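Local coordinates for nucleosome assembly protein (Plasmodium falciparum, PDB 5X7V), which binds histones as a chaperone of the nucleosome assembly protein family, and so probably takes part in nucleosome assembly, at residues G89-T94 and V114-N119; F95-K100 and L108-H113; P153-F158 and Q167-V172. One frame throughout, in Å; residues are numbered along the deposited sequence.

Contact 1. Residues G89-T94 and V114-N119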
ATOM      1  N   GLY A  89      10.868  -3.735  -2.261  1.00 67.68           N
ATOM      2  CA  GLY A  89      10.485  -2.360  -2.014  1.00 55.03           C
ATOM      3  C   GLY A  89      11.689  -1.456  -2.032  1.00 53.20           C
ATOM      4  O   GLY A  89      11.796  -0.567  -1.229  1.00 56.14           O
ATOM      5  N   SER A  90      12.617  -1.684  -2.942  1.00 55.19           N
ATOM      6  CA  SER A  90      13.813  -0.858  -2.963  1.00 62.98           C
ATOM      7  C   SER A  90      13.653   0.291  -3.948  1.00 66.57           C
ATOM      8  O   SER A  90      12.959   0.130  -4.957  1.00 71.50           O
ATOM      9  CB  SER A  90      15.046  -1.692  -3.324  1.00 66.43           C
ATOM     10  OG  SER A  90      15.442  -2.534  -2.265  1.00 59.67           O
ATOM     11  N   TYR A  91      14.289   1.434  -3.658  1.00 61.21           N
ATOM     12  CA  TYR A  91      14.262   2.592  -4.562  1.00 55.50           C
ATOM     13  C   TYR A  91      15.379   3.629  -4.363  1.00 55.30           C
ATOM     14  O   TYR A  91      16.038   3.693  -3.320  1.00 53.23           O
ATOM     15  CB  TYR A  91      12.936   3.303  -4.437  1.00 53.56           C
ATOM     16  CG  TYR A  91      12.722   3.961  -3.091  1.00 63.23           C
ATOM     17  CD1 TYR A  91      12.322   3.224  -1.988  1.00 63.56           C
ATOM     18  CD2 TYR A  91      12.887   5.331  -2.935  1.00 55.65           C
ATOM     19  CE1 TYR A  91      12.103   3.830  -0.764  1.00 54.68           C
ATOM     20  CE2 TYR A  91      12.669   5.943  -1.715  1.00 57.21           C
ATOM     21  CZ  TYR A  91      12.277   5.186  -0.633  1.00 58.62           C
ATOM     22  OH  TYR A  91      12.061   5.804   0.581  1.00 59.42           O
ATOM     23  N   LYS A  92      15.542   4.464  -5.383  1.00 57.60           N
ATOM     24  CA  LYS A  92      16.580   5.481  -5.432  1.00 53.98           C
ATOM     25  C   LYS A  92      15.983   6.804  -5.942  1.00 55.55           C
ATOM     26  O   LYS A  92      15.477   6.879  -7.066  1.00 54.00           O
ATOM     27  CB  LYS A  92      17.718   5.015  -6.338  1.00 52.80           C
ATOM     28  CG  LYS A  92      19.014   5.751  -6.145  1.00 52.93           C
ATOM     29  CD  LYS A  92      19.711   6.003  -7.468  1.00 55.73           C
ATOM     30  CE  LYS A  92      20.072   4.719  -8.185  1.00 66.31           C
ATOM     31  NZ  LYS A  92      21.323   4.079  -7.611  1.00 78.75           N
ATOM     32  N   ILE A  93      16.027   7.849  -5.124  1.00 54.18           N
ATOM     33  CA  ILE A  93      15.505   9.137  -5.560  1.00 49.82           C
ATOM     34  C   ILE A  93      16.648  10.123  -5.791  1.00 53.55           C
ATOM     35  O   ILE A  93      17.591  10.194  -5.005  1.00 53.06           O
ATOM     36  CB  ILE A  93      14.511   9.709  -4.556  1.00 54.16           C
ATOM     37  CG1 ILE A  93      13.288   8.808  -4.436  1.00 53.53           C
ATOM     38  CG2 ILE A  93      14.045  11.054  -4.988  1.00 55.48           C
ATOM     39  CD1 ILE A  93      12.325   9.273  -3.383  1.00 49.82           C
ATOM     40  N   THR A  94      16.546  10.876  -6.882  1.00 53.14           N
ATOM     41  CA  THR A  94      17.627  11.698  -7.392  1.00 53.34           C
ATOM     42  C   THR A  94      17.147  13.139  -7.626  1.00 52.76           C
ATOM     43  O   THR A  94      16.238  13.384  -8.411  1.00 49.82           O
ATOM     44  CB  THR A  94      18.191  11.078  -8.703  1.00 55.14           C
ATOM     45  OG1 THR A  94      18.677   9.756  -8.441  1.00 53.25           O
ATOM     46  CG2 THR A  94      19.310  11.917  -9.302  1.00 55.93           C
ATOM     47  N   VAL A 114      17.880   3.524  -1.160  1.00 54.26           N
ATOM     48  CA  VAL A 114      17.317   2.885   0.028  1.00 57.00           C
ATOM     49  C   VAL A 114      16.950   1.411  -0.171  1.00 55.85           C
ATOM     50  O   VAL A 114      16.391   1.051  -1.213  1.00 60.43           O
ATOM     51  CB  VAL A 114      16.053   3.654   0.469  1.00 62.81           C
ATOM     52  CG1 VAL A 114      15.363   2.959   1.612  1.00 54.62           C
ATOM     53  CG2 VAL A 114      16.413   5.090   0.809  1.00 55.75           C
ATOM     54  N   THR A 115      17.243   0.563   0.815  1.00 53.97           N
ATOM     55  CA  THR A 115      16.684  -0.788   0.799  1.00 57.77           C
ATOM     56  C   THR A 115      15.910  -1.068   2.063  1.00 54.24           C
ATOM     57  O   THR A 115      15.817  -0.217   2.936  1.00 54.68           O
ATOM     58  CB  THR A 115      17.756  -1.887   0.649  1.00 62.76           C
ATOM     59  OG1 THR A 115      18.634  -1.862   1.779  1.00 67.54           O
ATOM     60  CG2 THR A 115      18.552  -1.683  -0.629  1.00 67.54           C
ATOM     61  N   PHE A 116      15.349  -2.274   2.127  1.00 62.17           N
ATOM     62  CA  PHE A 116      14.665  -2.813   3.314  1.00 62.77           C
ATOM     63  C   PHE A 116      15.099  -4.266   3.558  1.00 70.30           C
ATOM     64  O   PHE A 116      15.380  -5.012   2.599  1.00 72.70           O
ATOM     65  CB  PHE A 116      13.134  -2.741   3.162  1.00 58.63           C
ATOM     66  CG  PHE A 116      12.616  -1.357   2.918  1.00 58.67           C
ATOM     67  CD1 PHE A 116      12.172  -0.575   3.967  1.00 61.36           C
ATOM     68  CD2 PHE A 116      12.592  -0.821   1.640  1.00 56.88           C
ATOM     69  CE1 PHE A 116      11.703   0.723   3.740  1.00 63.73           C
ATOM     70  CE2 PHE A 116      12.134   0.479   1.417  1.00 54.45           C
ATOM     71  CZ  PHE A 116      11.686   1.244   2.457  1.00 56.64           C
ATOM     72  N   ASP A 117      15.212  -4.595   4.846  1.00 72.67           N
ATOM     73  CA  ASP A 117      15.624  -5.907   5.327  1.00 65.66           C
ATOM     74  C   ASP A 117      14.471  -6.599   6.041  1.00 77.09           C
ATOM     75  O   ASP A 117      13.797  -7.438   5.443  1.00 83.16           O
ATOM     76  CB  ASP A 117      16.826  -5.780   6.265  1.00 62.32           C
ATOM     77  CG  ASP A 117      17.863  -6.861   6.031  1.00 69.62           C
ATOM     78  OD1 ASP A 117      17.478  -7.980   5.633  1.00 64.58           O
ATOM     79  OD2 ASP A 117      19.064  -6.591   6.246  1.00 71.25           O
ATOM     80  N   ASN A 118      14.224  -6.268   7.311  1.00 79.76           N
ATOM     81  CA  ASN A 118      13.087  -6.950   7.989  1.00 73.22           C
ATOM     82  C   ASN A 118      12.097  -5.831   8.312  1.00 73.55           C
ATOM     83  O   ASN A 118      11.785  -5.542   9.483  1.00 75.23           O
ATOM     84  CB  ASN A 118      13.532  -7.806   9.220  1.00 79.89           C
ATOM     85  CG  ASN A 118      14.315  -9.095   8.794  1.00 81.41           C
ATOM     86  OD1 ASN A 118      15.074  -9.613   9.616  1.00 88.05           O
ATOM     87  ND2 ASN A 118      14.286  -9.467   7.451  1.00 81.94           N
ATOM     88  N   ASN A 119      11.627  -5.191   7.229  1.00 69.45           N
ATOM     89  CA  ASN A 119      10.746  -4.008   7.307  1.00 77.04           C
ATOM     90  C   ASN A 119      11.344  -2.860   8.109  1.00 72.81           C
ATOM     91  O   ASN A 119      10.659  -1.870   8.410  1.00 69.08           O
ATOM     92  CB  ASN A 119       9.368  -4.373   7.876  1.00 72.61           C
TER
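Tyr91 and Val114 form the tight part of this contact, an antiparallel hydrogen-bonded pair. Val114 N donates to Tyr91 O at 2.8 Å, and Tyr91 N donates in return to Val114 O at 3.2 Å. Their side chains leave the same face of the sheet side by side. Tyr91 CG stands between its backbone N and carbonyl carbon (chi1 67°); farther out, ring atom CE1 comes 4.1 Å from Val114 CG1, while Val114 CB lies over one ring face, displaced toward the rim. Glu174 and Arg177 of helix 172-180 touch the same tyrosine, which is buried. The pair belongs to the open end of the hairpin of strands 91-97 and 109-116, the two central strands of the four-stranded antiparallel sheet in this NAP-family domain. Toward that end the contact thins. Ser90 still faces Thr115, with CA atoms 4.7 Å apart, but they make no bridge: Ser90 OG rests 3.6 Å from Thr115 CG2 and is hydrogen-bonded to Asp86 OD2. Gly89, with phi at 87°, has a backbone shape that suits glycine. Unlike the buried pair, Thr115 and Phe116 are partly exposed; the Phe116 ring edge lies near Tyr91 CE1, though its exact placement is doubtful.

Contact 2. Residues F95-K100 and L108-H113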
ATOM      1  N   PHE A  95      17.764  14.083  -6.920  1.00 52.11           N
ATOM      2  CA  PHE A  95      17.465  15.514  -7.069  1.00 53.30           C
ATOM      3  C   PHE A  95      18.538  16.186  -7.919  1.00 53.88           C
ATOM      4  O   PHE A  95      19.707  16.146  -7.571  1.00 51.90           O
ATOM      5  CB  PHE A  95      17.390  16.215  -5.703  1.00 53.59           C
ATOM      6  CG  PHE A  95      16.204  15.814  -4.863  1.00 52.73           C
ATOM      7  CD1 PHE A  95      15.857  14.486  -4.697  1.00 52.48           C
ATOM      8  CD2 PHE A  95      15.461  16.770  -4.197  1.00 55.15           C
ATOM      9  CE1 PHE A  95      14.788  14.139  -3.921  1.00 52.10           C
ATOM     10  CE2 PHE A  95      14.381  16.413  -3.416  1.00 52.06           C
ATOM     11  CZ  PHE A  95      14.047  15.100  -3.285  1.00 51.57           C
ATOM     12  N   ILE A  96      18.156  16.784  -9.040  1.00 51.95           N
ATOM     13  CA  ILE A  96      19.145  17.494  -9.841  1.00 54.17           C
ATOM     14  C   ILE A  96      18.841  18.989  -9.819  1.00 53.27           C
ATOM     15  O   ILE A  96      17.739  19.410 -10.172  1.00 52.93           O
ATOM     16  CB  ILE A  96      19.206  16.990 -11.311  1.00 54.41           C
ATOM     17  CG1 ILE A  96      19.163  15.459 -11.368  1.00 51.59           C
ATOM     18  CG2 ILE A  96      20.470  17.475 -11.972  1.00 51.11           C
ATOM     19  CD1 ILE A  96      19.264  14.905 -12.736  1.00 49.82           C
ATOM     20  N   PHE A  97      19.816  19.787  -9.387  1.00 51.88           N
ATOM     21  CA  PHE A  97      19.613  21.217  -9.243  1.00 51.75           C
ATOM     22  C   PHE A  97      20.311  22.025 -10.321  1.00 49.82           C
ATOM     23  O   PHE A  97      21.453  21.757 -10.648  1.00 52.05           O
ATOM     24  CB  PHE A  97      20.102  21.676  -7.881  1.00 49.82           C
ATOM     25  CG  PHE A  97      19.233  21.235  -6.743  1.00 53.85           C
ATOM     26  CD1 PHE A  97      19.463  20.030  -6.104  1.00 54.14           C
ATOM     27  CD2 PHE A  97      18.186  22.032  -6.303  1.00 49.82           C
ATOM     28  CE1 PHE A  97      18.657  19.629  -5.041  1.00 52.83           C
ATOM     29  CE2 PHE A  97      17.385  21.633  -5.251  1.00 51.72           C
ATOM     30  CZ  PHE A  97      17.618  20.433  -4.616  1.00 52.09           C
ATOM     31  N   GLY A  98      19.609  23.011 -10.875  1.00 52.46           N
ATOM     32  CA  GLY A  98      20.199  23.964 -11.792  1.00 49.82           C
ATOM     33  C   GLY A  98      21.372  24.705 -11.177  1.00 51.06           C
ATOM     34  O   GLY A  98      21.548  24.733  -9.957  1.00 49.82           O
ATOM     35  N   GLU A  99      22.167  25.316 -12.046  1.00 51.67           N
ATOM     36  CA  GLU A  99      23.398  26.016 -11.700  1.00 49.82           C
ATOM     37  C   GLU A  99      23.253  27.021 -10.561  1.00 52.52           C
ATOM     38  O   GLU A  99      24.157  27.167  -9.729  1.00 52.72           O
ATOM     39  CB  GLU A  99      23.905  26.735 -12.953  1.00 54.02           C
ATOM     40  CG  GLU A  99      25.362  27.142 -12.955  1.00 59.39           C
ATOM     41  CD  GLU A  99      26.300  25.953 -13.145  1.00 67.60           C
ATOM     42  OE1 GLU A  99      25.795  24.862 -13.515  1.00 68.24           O
ATOM     43  OE2 GLU A  99      27.533  26.108 -12.908  1.00 59.54           O
ATOM     44  N   LYS A 100      22.122  27.729 -10.535  1.00 54.03           N
ATOM     45  CA  LYS A 100      21.916  28.827  -9.590  1.00 49.82           C
ATOM     46  C   LYS A 100      21.897  28.345  -8.164  1.00 52.38           C
ATOM     47  O   LYS A 100      22.011  29.135  -7.233  1.00 52.18           O
ATOM     48  CB  LYS A 100      20.613  29.548  -9.866  1.00 49.82           C
ATOM     49  CG  LYS A 100      20.541  30.267 -11.169  1.00 51.60           C
ATOM     50  CD  LYS A 100      19.196  30.922 -11.274  1.00 49.82           C
ATOM     51  CE  LYS A 100      19.051  31.692 -12.544  1.00 51.29           C
ATOM     52  NZ  LYS A 100      18.159  32.879 -12.306  1.00 56.74           N
ATOM     53  N   LEU A 108      25.254  19.402  -7.187  1.00 53.28           N
ATOM     54  CA  LEU A 108      23.950  19.823  -7.674  1.00 51.41           C
ATOM     55  C   LEU A 108      23.071  18.620  -7.885  1.00 53.08           C
ATOM     56  O   LEU A 108      21.866  18.756  -8.121  1.00 52.29           O
ATOM     57  CB  LEU A 108      24.081  20.620  -8.969  1.00 52.42           C
ATOM     58  CG  LEU A 108      24.793  21.957  -8.815  1.00 57.71           C
ATOM     59  CD1 LEU A 108      24.948  22.636 -10.155  1.00 67.71           C
ATOM     60  CD2 LEU A 108      24.042  22.827  -7.859  1.00 67.71           C
ATOM     61  N   THR A 109      23.692  17.440  -7.812  1.00 56.28           N
ATOM     62  CA  THR A 109      22.979  16.174  -7.860  1.00 52.49           C
ATOM     63  C   THR A 109      22.997  15.535  -6.482  1.00 53.30           C
ATOM     64  O   THR A 109      24.057  15.213  -5.964  1.00 52.81           O
ATOM     65  CB  THR A 109      23.593  15.203  -8.886  1.00 54.47           C
ATOM     66  OG1 THR A 109      23.521  15.771 -10.198  1.00 57.71           O
ATOM     67  CG2 THR A 109      22.852  13.864  -8.878  1.00 57.71           C
ATOM     68  N   LEU A 110      21.822  15.372  -5.886  1.00 52.77           N
ATOM     69  CA  LEU A 110      21.683  14.675  -4.619  1.00 50.83           C
ATOM     70  C   LEU A 110      21.038  13.309  -4.844  1.00 59.31           C
ATOM     71  O   LEU A 110      20.004  13.220  -5.507  1.00 56.29           O
ATOM     72  CB  LEU A 110      20.833  15.490  -3.661  1.00 52.57           C
ATOM     73  CG  LEU A 110      21.242  16.933  -3.479  1.00 49.82           C
ATOM     74  CD1 LEU A 110      20.232  17.625  -2.611  1.00 49.82           C
ATOM     75  CD2 LEU A 110      22.583  16.940  -2.832  1.00 52.71           C
ATOM     76  N   VAL A 111      21.628  12.246  -4.311  1.00 53.97           N
ATOM     77  CA  VAL A 111      20.984  10.938  -4.414  1.00 57.00           C
ATOM     78  C   VAL A 111      20.758  10.324  -3.042  1.00 53.97           C
ATOM     79  O   VAL A 111      21.513  10.542  -2.109  1.00 53.97           O
ATOM     80  CB  VAL A 111      21.795   9.935  -5.286  1.00 53.97           C
ATOM     81  CG1 VAL A 111      21.838  10.385  -6.735  1.00 67.54           C
ATOM     82  CG2 VAL A 111      23.200   9.771  -4.740  1.00 68.68           C
ATOM     83  N   LYS A 112      19.680   9.574  -2.919  1.00 58.07           N
ATOM     84  CA  LYS A 112      19.508   8.712  -1.764  1.00 54.78           C
ATOM     85  C   LYS A 112      18.931   7.381  -2.218  1.00 53.26           C
ATOM     86  O   LYS A 112      17.841   7.322  -2.779  1.00 57.77           O
ATOM     87  CB  LYS A 112      18.621   9.359  -0.716  1.00 52.96           C
ATOM     88  CG  LYS A 112      18.608   8.610   0.581  1.00 51.61           C
ATOM     89  CD  LYS A 112      17.752   9.338   1.583  1.00 51.74           C
ATOM     90  CE  LYS A 112      17.820   8.637   2.917  1.00 54.35           C
ATOM     91  NZ  LYS A 112      17.212   9.423   4.006  1.00 53.33           N
ATOM     92  N   HIS A 113      19.696   6.325  -1.984  1.00 52.61           N
ATOM     93  CA  HIS A 113      19.366   4.979  -2.408  1.00 55.56           C
ATOM     94  C   HIS A 113      19.037   4.172  -1.150  1.00 53.35           C
ATOM     95  O   HIS A 113      19.805   4.146  -0.195  1.00 52.87           O
ATOM     96  CB  HIS A 113      20.538   4.398  -3.216  1.00 54.39           C
ATOM     97  CG  HIS A 113      20.345   2.989  -3.674  1.00 55.07           C
ATOM     98  ND1 HIS A 113      21.257   2.340  -4.482  1.00 58.51           N
ATOM     99  CD2 HIS A 113      19.360   2.095  -3.425  1.00 63.61           C
ATOM    100  CE1 HIS A 113      20.836   1.110  -4.714  1.00 58.84           C
ATOM    101  NE2 HIS A 113      19.687   0.935  -4.081  1.00 58.44           N
TER
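Phe95 and Leu110, a hydrogen-bonded pair, lie toward the turn end of the beta hairpin of strands 91-97 and 109-116, whose segments 95-97 and 109-113 run antiparallel, their N-to-C directions 172° apart. Phe95 N and Leu110 N each donate to the other residue's carbonyl O at 2.8 Å, and Phe97 N donates to Leu108 O. On the Phe95 side of the sheet the pair touches through its CB atoms, 4.1 Å apart; the Phe95 ring leads away to meet Phe161 edge-to-face. The neighbouring pair, Ile96 and Thr109, is non-hydrogen-bonded and sends its side chains to the other face, side by side, with Ile96 CG2 3.9 Å from Thr109 OG1. Phe97 CG, anti to its carbonyl carbon and beside the backbone N (chi1 -71°), lies 3.9 Å from Leu108 O, which sits at the ring edge, in plane. The Phe97 and Leu110 side chains cross obliquely, with Phe97 CE1 3.5 Å from Leu110 CD1. Leu108 is the residue most covered by the partner segment. Its chi1 of -66° sets CG 3.8 Å from Phe97 O; CD2 meets Phe97 CB at 4.1 Å, and beyond the strand CD1 lies 4.0 Å from Glu99 CA.

Contact 3. Residues P153-F158 and Q167-V172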
ATOM      1  N   PRO A 153       6.006  25.355  14.343  1.00 81.35           N
ATOM      2  CA  PRO A 153       6.842  24.148  14.259  1.00 67.74           C
ATOM      3  C   PRO A 153       7.334  23.917  12.831  1.00 81.09           C
ATOM      4  O   PRO A 153       6.533  24.075  11.892  1.00 91.85           O
ATOM      5  CB  PRO A 153       5.883  23.017  14.692  1.00 71.79           C
ATOM      6  CG  PRO A 153       4.422  23.633  14.551  1.00 73.81           C
ATOM      7  CD  PRO A 153       4.588  25.067  14.042  1.00 72.94           C
ATOM      8  N   LYS A 154       8.613  23.577  12.647  1.00 71.42           N
ATOM      9  CA  LYS A 154       9.117  23.262  11.301  1.00 66.87           C
ATOM     10  C   LYS A 154      10.471  22.543  11.257  1.00 75.48           C
ATOM     11  O   LYS A 154      11.252  22.562  12.220  1.00 82.24           O
ATOM     12  CB  LYS A 154       9.204  24.541  10.433  1.00 72.56           C
ATOM     13  CG  LYS A 154       7.874  25.212  10.059  1.00 66.83           C
ATOM     14  CD  LYS A 154       8.129  26.447   9.239  1.00 59.19           C
ATOM     15  CE  LYS A 154       6.812  27.109   8.841  1.00 66.20           C
ATOM     16  NZ  LYS A 154       7.042  28.361   8.041  1.00 69.67           N
ATOM     17  N   TRP A 155      10.735  21.923  10.109  1.00 59.77           N
ATOM     18  CA  TRP A 155      11.970  21.191   9.843  1.00 56.04           C
ATOM     19  C   TRP A 155      12.401  21.556   8.444  1.00 59.17           C
ATOM     20  O   TRP A 155      11.646  22.230   7.733  1.00 64.19           O
ATOM     21  CB  TRP A 155      11.740  19.689   9.940  1.00 64.54           C
ATOM     22  CG  TRP A 155      10.733  19.221   8.914  1.00 63.95           C
ATOM     23  CD1 TRP A 155       9.452  19.677   8.760  1.00 64.51           C
ATOM     24  CD2 TRP A 155      10.927  18.232   7.899  1.00 61.90           C
ATOM     25  NE1 TRP A 155       8.838  19.027   7.723  1.00 67.50           N
ATOM     26  CE2 TRP A 155       9.721  18.131   7.175  1.00 59.23           C
ATOM     27  CE3 TRP A 155      12.003  17.417   7.531  1.00 60.47           C
ATOM     28  CZ2 TRP A 155       9.557  17.259   6.106  1.00 59.82           C
ATOM     29  CZ3 TRP A 155      11.839  16.537   6.473  1.00 59.65           C
ATOM     30  CH2 TRP A 155      10.623  16.468   5.769  1.00 60.53           C
ATOM     31  N   SER A 156      13.575  21.094   8.023  1.00 54.56           N
ATOM     32  CA  SER A 156      14.007  21.297   6.632  1.00 53.86           C
ATOM     33  C   SER A 156      13.968  20.003   5.813  1.00 55.48           C
ATOM     34  O   SER A 156      14.563  18.998   6.193  1.00 56.36           O
ATOM     35  CB  SER A 156      15.411  21.879   6.597  1.00 58.20           C
ATOM     36  OG  SER A 156      15.899  21.984   5.280  1.00 54.63           O
ATOM     37  N   ILE A 157      13.271  20.030   4.682  1.00 55.02           N
ATOM     38  CA  ILE A 157      13.192  18.874   3.790  1.00 54.36           C
ATOM     39  C   ILE A 157      14.561  18.268   3.475  1.00 53.36           C
ATOM     40  O   ILE A 157      14.680  17.066   3.293  1.00 54.41           O
ATOM     41  CB  ILE A 157      12.494  19.245   2.467  1.00 53.80           C
ATOM     42  CG1 ILE A 157      12.078  17.989   1.702  1.00 56.23           C
ATOM     43  CG2 ILE A 157      13.369  20.155   1.618  1.00 49.82           C
ATOM     44  CD1 ILE A 157      10.968  18.226   0.685  1.00 53.53           C
ATOM     45  N   PHE A 158      15.594  19.095   3.448  1.00 53.05           N
ATOM     46  CA  PHE A 158      16.926  18.634   3.139  1.00 49.82           C
ATOM     47  C   PHE A 158      17.543  17.882   4.295  1.00 52.81           C
ATOM     48  O   PHE A 158      18.627  17.330   4.144  1.00 54.03           O
ATOM     49  CB  PHE A 158      17.817  19.796   2.754  1.00 51.28           C
ATOM     50  CG  PHE A 158      17.424  20.437   1.478  1.00 49.82           C
ATOM     51  CD1 PHE A 158      17.692  19.812   0.281  1.00 53.45           C
ATOM     52  CD2 PHE A 158      16.787  21.666   1.467  1.00 55.12           C
ATOM     53  CE1 PHE A 158      17.325  20.379  -0.898  1.00 49.82           C
ATOM     54  CE2 PHE A 158      16.428  22.243   0.291  1.00 49.82           C
ATOM     55  CZ  PHE A 158      16.701  21.587  -0.901  1.00 54.90           C
ATOM     56  N   GLN A 167      13.321   9.698  13.041  1.00 93.25           N
ATOM     57  CA  GLN A 167      12.191   9.479  13.950  1.00 83.65           C
ATOM     58  C   GLN A 167      11.332  10.762  14.007  1.00 78.73           C
ATOM     59  O   GLN A 167      11.841  11.895  14.089  1.00 70.70           O
ATOM     60  CB  GLN A 167      12.636   9.013  15.366  1.00 83.81           C
ATOM     61  N   ASP A 168      10.017  10.549  13.920  1.00 77.66           N
ATOM     62  CA  ASP A 168       8.983  11.605  13.961  1.00 77.65           C
ATOM     63  C   ASP A 168       9.300  12.739  12.982  1.00 73.89           C
ATOM     64  O   ASP A 168       8.989  13.910  13.227  1.00 74.74           O
ATOM     65  CB  ASP A 168       8.800  12.126  15.400  1.00 67.97           C
ATOM     66  CG  ASP A 168       8.231  11.041  16.345  1.00 91.83           C
ATOM     67  OD1 ASP A 168       7.698  10.010  15.844  1.00 89.27           O
ATOM     68  OD2 ASP A 168       8.319  11.220  17.583  1.00 96.04           O
ATOM     69  N   LYS A 169       9.915  12.355  11.862  1.00 72.26           N
ATOM     70  CA  LYS A 169      10.309  13.287  10.812  1.00 74.98           C
ATOM     71  C   LYS A 169      10.024  12.668   9.445  1.00 61.56           C
ATOM     72  O   LYS A 169      10.607  11.635   9.102  1.00 56.68           O
ATOM     73  CB  LYS A 169      11.790  13.657  10.956  1.00 76.90           C
ATOM     74  CG  LYS A 169      12.301  14.732  10.013  1.00 69.97           C
ATOM     75  CD  LYS A 169      13.816  14.636   9.925  1.00 85.84           C
ATOM     76  CE  LYS A 169      14.406  14.691  11.329  1.00104.84           C
ATOM     77  NZ  LYS A 169      15.891  14.747  11.357  1.00117.59           N
ATOM     78  N   PRO A 170       9.132  13.317   8.666  1.00 60.91           N
ATOM     79  CA  PRO A 170       8.519  12.854   7.413  1.00 63.02           C
ATOM     80  C   PRO A 170       9.454  12.141   6.435  1.00 56.04           C
ATOM     81  O   PRO A 170      10.461  12.687   5.996  1.00 54.11           O
ATOM     82  CB  PRO A 170       7.996  14.152   6.794  1.00 56.18           C
ATOM     83  CG  PRO A 170       7.650  14.983   7.951  1.00 56.80           C
ATOM     84  CD  PRO A 170       8.692  14.686   8.996  1.00 63.50           C
ATOM     85  N   ASP A 171       9.092  10.908   6.107  1.00 58.29           N
ATOM     86  CA  ASP A 171       9.766  10.147   5.066  1.00 59.13           C
ATOM     87  C   ASP A 171       9.470  10.722   3.670  1.00 55.54           C
ATOM     88  O   ASP A 171       8.500  10.318   3.013  1.00 53.55           O
ATOM     89  CB  ASP A 171       9.332   8.688   5.139  1.00 61.31           C
ATOM     90  CG  ASP A 171      10.350   7.755   4.537  1.00 66.95           C
ATOM     91  OD1 ASP A 171      11.165   8.229   3.709  1.00 61.74           O
ATOM     92  OD2 ASP A 171      10.338   6.554   4.908  1.00 72.99           O
ATOM     93  N   VAL A 172      10.304  11.672   3.243  1.00 57.12           N
ATOM     94  CA  VAL A 172      10.141  12.363   1.959  1.00 57.94           C
ATOM     95  C   VAL A 172      10.251  11.355   0.830  1.00 54.10           C
ATOM     96  O   VAL A 172       9.561  11.457  -0.182  1.00 54.10           O
ATOM     97  CB  VAL A 172      11.186  13.498   1.761  1.00 54.10           C
ATOM     98  CG1 VAL A 172      11.037  14.136   0.392  1.00 69.97           C
ATOM     99  CG2 VAL A 172      11.039  14.545   2.839  1.00 69.97           C
TER
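Trp155 meets Lys169, Pro170 and Val172 with successive parts of its indole. Its CB points toward the 167-172 segment, and CG is placed between the backbone N and the carbonyl carbon (chi1 62°). The six-membered ring then reaches the 167-172 segment. CE3 lies 3.7 Å from Lys169 CG, the lysine chain crossing the indole obliquely, and CZ3 has the same CG as its nearest partner. Coming from the same side of the indole, proline meets CE2 and CZ2, the latter opposite CE3 across the ring: CZ2 is 3.5 Å from Pro170 CG. Pro170 CD stands over the face, 4.0 Å from the ring centroid and 13° off its normal, a CH-pi contact. Both segments belong to the long connection between strand 121-126 and helix 172-180 in this NAP-family domain, and Asp171, centre of an inverse gamma turn, is the N-cap of that helix, its OD1 making a weak hydrogen bond to Glu174 N. At the far end of the indole, CH2 meets Val172 CG2 at 3.5 Å, the methyl lying in the ring plane at its edge. That methyl also packs 3.8 Å from Ile157 CG1, while Ile157 N lies over the opposite indole face from Pro170. Leu62 and Ile65 touch Trp155 from a separate loop.

After helix 2-45 and two short helices the chain forms strand 76-82, and contact 1 opens at residue 89. Contact 2 is nested inside it: residues 95-100 and 108-113 close the seven-residue loop of the hairpin, after which the chain returns to close the wider loop of contact 1 at 114-119. The two meet where Ile93 N probably hydrogen-bonds Lys112 O, and both lie on the one pair of strands, 91-97 and 109-116. Contact 3 comes later, in series, closing a short loop of the connection after strand 121-126. It touches the hairpin at two places: Phe158 CE1 packs 3.7 Å from Phe97 CZ of contact 2, and Asp171 OD1 packs 4.1 Å from Tyr91 OH of contact 1.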